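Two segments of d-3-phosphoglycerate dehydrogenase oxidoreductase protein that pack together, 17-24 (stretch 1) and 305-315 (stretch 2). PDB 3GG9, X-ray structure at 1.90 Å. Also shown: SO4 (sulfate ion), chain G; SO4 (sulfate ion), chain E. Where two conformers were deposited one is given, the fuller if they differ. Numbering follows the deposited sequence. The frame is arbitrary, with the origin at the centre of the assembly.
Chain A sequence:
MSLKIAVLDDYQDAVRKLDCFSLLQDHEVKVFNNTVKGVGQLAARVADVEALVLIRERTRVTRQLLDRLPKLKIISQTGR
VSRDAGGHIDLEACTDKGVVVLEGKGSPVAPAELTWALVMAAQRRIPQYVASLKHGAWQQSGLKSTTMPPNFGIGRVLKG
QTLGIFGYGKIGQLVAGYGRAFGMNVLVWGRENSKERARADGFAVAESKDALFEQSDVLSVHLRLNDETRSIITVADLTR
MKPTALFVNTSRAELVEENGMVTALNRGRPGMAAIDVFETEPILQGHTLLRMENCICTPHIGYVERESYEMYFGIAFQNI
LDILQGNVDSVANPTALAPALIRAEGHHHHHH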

# COMPACT_ATOMS: atom_id res chain seq x y z
N LYS A 17 -25.55 7.12 0.94
CA LYS A 17 -25.59 5.76 1.50
C LYS A 17 -25.07 5.67 2.92
O LYS A 17 -25.01 4.58 3.48
N LEU A 18 -24.69 6.80 3.51
CA LEU A 18 -24.12 6.79 4.87
C LEU A 18 -25.26 6.57 5.84
O LEU A 18 -26.37 7.02 5.57
N ASP A 19 -24.99 5.92 6.98
CA ASP A 19 -25.98 5.82 8.06
C ASP A 19 -26.48 7.20 8.49
O ASP A 19 -27.67 7.36 8.76
N CYS A 20 -25.58 8.18 8.52
CA CYS A 20 -25.92 9.52 9.00
C CYS A 20 -26.84 10.32 8.06
O CYS A 20 -27.42 11.30 8.48
N PHE A 21 -26.97 9.92 6.80
CA PHE A 21 -27.84 10.62 5.85
C PHE A 21 -29.30 10.75 6.33
O PHE A 21 -30.00 11.70 5.95
N SER A 22 -29.73 9.81 7.17
CA SER A 22 -31.10 9.82 7.71
C SER A 22 -31.35 10.99 8.65
O SER A 22 -32.50 11.32 8.96
N LEU A 23 -30.27 11.63 9.11
CA LEU A 23 -30.39 12.87 9.89
C LEU A 23 -31.14 13.98 9.15
O LEU A 23 -31.75 14.83 9.78
N LEU A 24 -31.08 13.97 7.82
CA LEU A 24 -31.72 15.01 7.02
C LEU A 24 -33.12 14.62 6.49
O LEU A 24 -33.56 15.13 5.45
N GLU A 305 -13.00 7.93 3.11
CA GLU A 305 -12.95 6.68 3.84
C GLU A 305 -14.27 6.60 4.61
O GLU A 305 -14.77 7.62 5.07
N ARG A 306 -14.80 5.40 4.76
CA ARG A 306 -16.18 5.22 5.25
C ARG A 306 -16.44 5.77 6.66
O ARG A 306 -17.44 6.46 6.88
N GLU A 307 -15.53 5.49 7.59
CA GLU A 307 -15.68 5.98 8.98
C GLU A 307 -15.50 7.50 9.02
O GLU A 307 -16.25 8.20 9.68
N SER A 308 -14.50 7.98 8.28
CA SER A 308 -14.25 9.41 8.13
C SER A 308 -15.50 10.13 7.62
O SER A 308 -15.90 11.12 8.19
N TYR A 309 -16.12 9.63 6.55
CA TYR A 309 -17.36 10.23 6.00
C TYR A 309 -18.51 10.18 7.03
O TYR A 309 -19.21 11.17 7.27
N GLU A 310 -18.68 9.04 7.68
CA GLU A 310 -19.72 8.95 8.72
C GLU A 310 -19.56 10.07 9.75
O GLU A 310 -20.52 10.77 10.02
N MET A 311 -18.35 10.25 10.29
CA MET A 311 -18.03 11.28 11.29
C MET A 311 -18.16 12.70 10.71
O MET A 311 -18.87 13.54 11.27
N TYR A 312 -17.50 12.94 9.58
CA TYR A 312 -17.51 14.26 8.95
C TYR A 312 -18.92 14.77 8.61
O TYR A 312 -19.30 15.84 9.05
N PHE A 313 -19.68 13.98 7.84
CA PHE A 313 -21.06 14.33 7.48
C PHE A 313 -22.03 14.26 8.66
O PHE A 313 -22.93 15.10 8.78
N GLY A 314 -21.86 13.26 9.52
CA GLY A 314 -22.69 13.20 10.73
C GLY A 314 -22.69 14.56 11.43
O GLY A 314 -23.74 15.11 11.74
N ILE A 315 -21.49 15.10 11.64
CA ILE A 315 -21.33 16.41 12.28
C ILE A 315 -21.86 17.57 11.45
O ILE A 315 -22.55 18.41 12.00

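The apolar centre of the contact is built around Leu18, whose CA-to-CB bond points toward the helix of stretch 2 and which loses 80 Å² to it. With chi1 at -62° (m) and chi2 at 175° (t), the side chain sends its two methyls onto one face of that helix: Leu18 CD2 lies 3.8 Å from Tyr309 CB, and Leu18 CD1 lies 3.9 Å from Phe313 CD2, with an oblique approach to the phenyl ring. Tyr309 and Phe313 are four residues apart, about one helical turn, so a single leucine can touch both. Both also start toward stretch 1, but they continue differently. Tyr309, with chi1 at -93° between wells, contributes its CB while the end of its side chain leads away; Phe313 (chi1 -66°, m) keeps its ring atom CD2 within reach of the leucine.

Cys20 extends this centre along the helix. Its CB points toward stretch 2, and chi1 of 72° (p) places SG 3.8 Å from Phe313 CB and 3.4 Å from Gly314 N. The backbones are closest here, with Cys20 CA 5.2 Å from Gly314 CA. Gly314 has no side chain, and the sulfur rests against its bare backbone. Farther along, Leu23 (chi1 -68°, m; chi2 171°, t) also points toward the helix, and its CD1 reaches to 3.6 Å from Gly314 O, a van der Waals contact; 25 Å² of Leu23 is covered by the helix.

The polar edge belongs to Glu310. Its CA-to-CB bond points sideways, but chi1 of -71° and chi2 of -71° (both m) bring the carboxylate nearer, and the residue has 84 Å² covered. Asp19 N donates to Glu310 OE1 at 2.8 Å (154° at the hydrogen), and Cys20 N donates to Glu310 OE2 at 3.1 Å (148°). One carboxylate thus accepts from two successive amides at the start of the 3-10 segment. The Asp19 side chain (chi1 -68°, m) supplies no matching charge: Asp19 OD2 sits 4.1 Å from Glu310 OE1, a pairing of like charges. Water 1 spans the margin through two weak hydrogen bonds, donating to Lys17 O at 3.3 Å and to Glu310 OE1 at 3.5 Å.

The bound sulfates, probably from the crystallisation liquor, bind outside this interface. Arg306 NH2 donates to O2 of the chain G sulfate at 2.8 Å, near the guanidinium plane, while Tyr312 OH approaches O3 of the chain E sulfate at 3.0 Å.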

# COMPACT_ATOMS: atom_id res chain seq x y z
CB LYS A 17 -24.80 4.83 0.60
CG LYS A 17 -25.33 4.77 -0.83
CD LYS A 17 -24.22 4.30 -1.74
CE LYS A 17 -24.60 4.41 -3.18
NZ LYS A 17 -23.35 4.39 -3.98
CB LEU A 18 -23.43 8.11 5.19
CG LEU A 18 -22.21 8.53 4.34
CD1 LEU A 18 -21.76 9.90 4.72
CD2 LEU A 18 -21.03 7.56 4.41
CB ASP A 19 -25.41 5.11 9.28
CG ASP A 19 -25.12 3.63 9.03
OD1 ASP A 19 -25.58 3.06 8.01
OD2 ASP A 19 -24.40 3.03 9.85
CB CYS A 20 -24.66 10.32 9.35
SG CYS A 20 -23.70 10.85 7.92
CB PHE A 21 -27.82 9.91 4.50
CG PHE A 21 -28.33 10.75 3.38
CD1 PHE A 21 -27.58 11.82 2.90
CD2 PHE A 21 -29.57 10.48 2.81
CE1 PHE A 21 -28.06 12.60 1.85
CE2 PHE A 21 -30.06 11.27 1.75
CZ PHE A 21 -29.30 12.32 1.28
CB SER A 22 -31.44 8.49 8.40
OG SER A 22 -32.81 8.48 8.80
CB LEU A 23 -29.01 13.39 10.32
CG LEU A 23 -28.20 12.59 11.34
CD1 LEU A 23 -26.79 13.18 11.47
CD2 LEU A 23 -28.89 12.55 12.70
CB LEU A 24 -30.81 15.38 5.84
CG LEU A 24 -29.40 15.92 6.14
CD1 LEU A 24 -28.61 16.10 4.84
CD2 LEU A 24 -29.44 17.21 6.95
CB GLU A 305 -11.72 6.69 4.78
CG GLU A 305 -11.50 5.43 5.61
CD GLU A 305 -12.31 5.38 6.89
OE1 GLU A 305 -12.33 6.40 7.63
OE2 GLU A 305 -12.92 4.31 7.17
CB ARG A 306 -16.61 3.75 5.14
CG ARG A 306 -15.64 2.75 5.73
CD ARG A 306 -16.42 1.65 6.41
NE ARG A 306 -15.66 0.99 7.46
CZ ARG A 306 -16.20 0.58 8.60
NH1 ARG A 306 -17.49 0.80 8.84
NH2 ARG A 306 -15.45 -0.02 9.52
CB GLU A 307 -14.69 5.31 9.92
CG GLU A 307 -14.91 3.81 10.07
CD GLU A 307 -14.19 3.19 11.29
OE1 GLU A 307 -13.82 3.93 12.23
OE2 GLU A 307 -14.00 1.95 11.29
CB SER A 308 -13.05 9.67 7.20
OG SER A 308 -12.78 11.06 7.10
CB TYR A 309 -17.77 9.52 4.70
CG TYR A 309 -17.23 10.19 3.41
CD1 TYR A 309 -16.03 10.90 3.40
CD2 TYR A 309 -17.93 10.07 2.20
CE1 TYR A 309 -15.55 11.52 2.22
CE2 TYR A 309 -17.45 10.69 1.02
CZ TYR A 309 -16.26 11.41 1.05
OH TYR A 309 -15.76 12.02 -0.10
CB GLU A 310 -19.74 7.56 9.39
CG GLU A 310 -20.28 6.41 8.50
CD GLU A 310 -21.79 6.43 8.21
OE1 GLU A 310 -22.23 5.51 7.47
OE2 GLU A 310 -22.55 7.34 8.70
CB MET A 311 -16.60 11.09 11.86
CG MET A 311 -16.20 12.13 12.93
SD MET A 311 -14.41 12.38 13.15
CE MET A 311 -14.03 10.92 14.14
CB TYR A 312 -16.60 14.30 7.72
CG TYR A 312 -15.12 14.53 8.04
CD1 TYR A 312 -14.50 15.72 7.68
CD2 TYR A 312 -14.36 13.56 8.70
CE1 TYR A 312 -13.14 15.94 7.96
CE2 TYR A 312 -13.00 13.77 8.99
CZ TYR A 312 -12.40 14.96 8.61
OH TYR A 312 -11.06 15.18 8.89
CB PHE A 313 -21.52 13.47 6.32
CG PHE A 313 -20.76 13.77 5.05
CD1 PHE A 313 -21.19 14.80 4.22
CD2 PHE A 313 -19.59 13.09 4.75
CE1 PHE A 313 -20.49 15.12 3.07
CE2 PHE A 313 -18.85 13.40 3.57
CZ PHE A 313 -19.32 14.43 2.75
CB ILE A 315 -19.85 16.65 12.73
CG1 ILE A 315 -19.53 15.76 13.92
CG2 ILE A 315 -19.61 18.10 13.10
CD1 ILE A 315 -18.05 15.59 14.17
S SO4 G . -17.94 -2.39 11.35
O1 SO4 G . -18.77 -2.43 12.56
O2 SO4 G . -16.88 -1.42 11.53
O3 SO4 G . -17.36 -3.71 11.12
O4 SO4 G . -18.76 -2.03 10.19
S SO4 E . -9.94 18.63 8.52
O1 SO4 E . -10.76 17.98 7.52
O2 SO4 E . -10.75 19.53 9.32
O3 SO4 E . -9.36 17.62 9.39
O4 SO4 E . -8.88 19.37 7.83
O HOH W 1 -22.75 2.87 5.22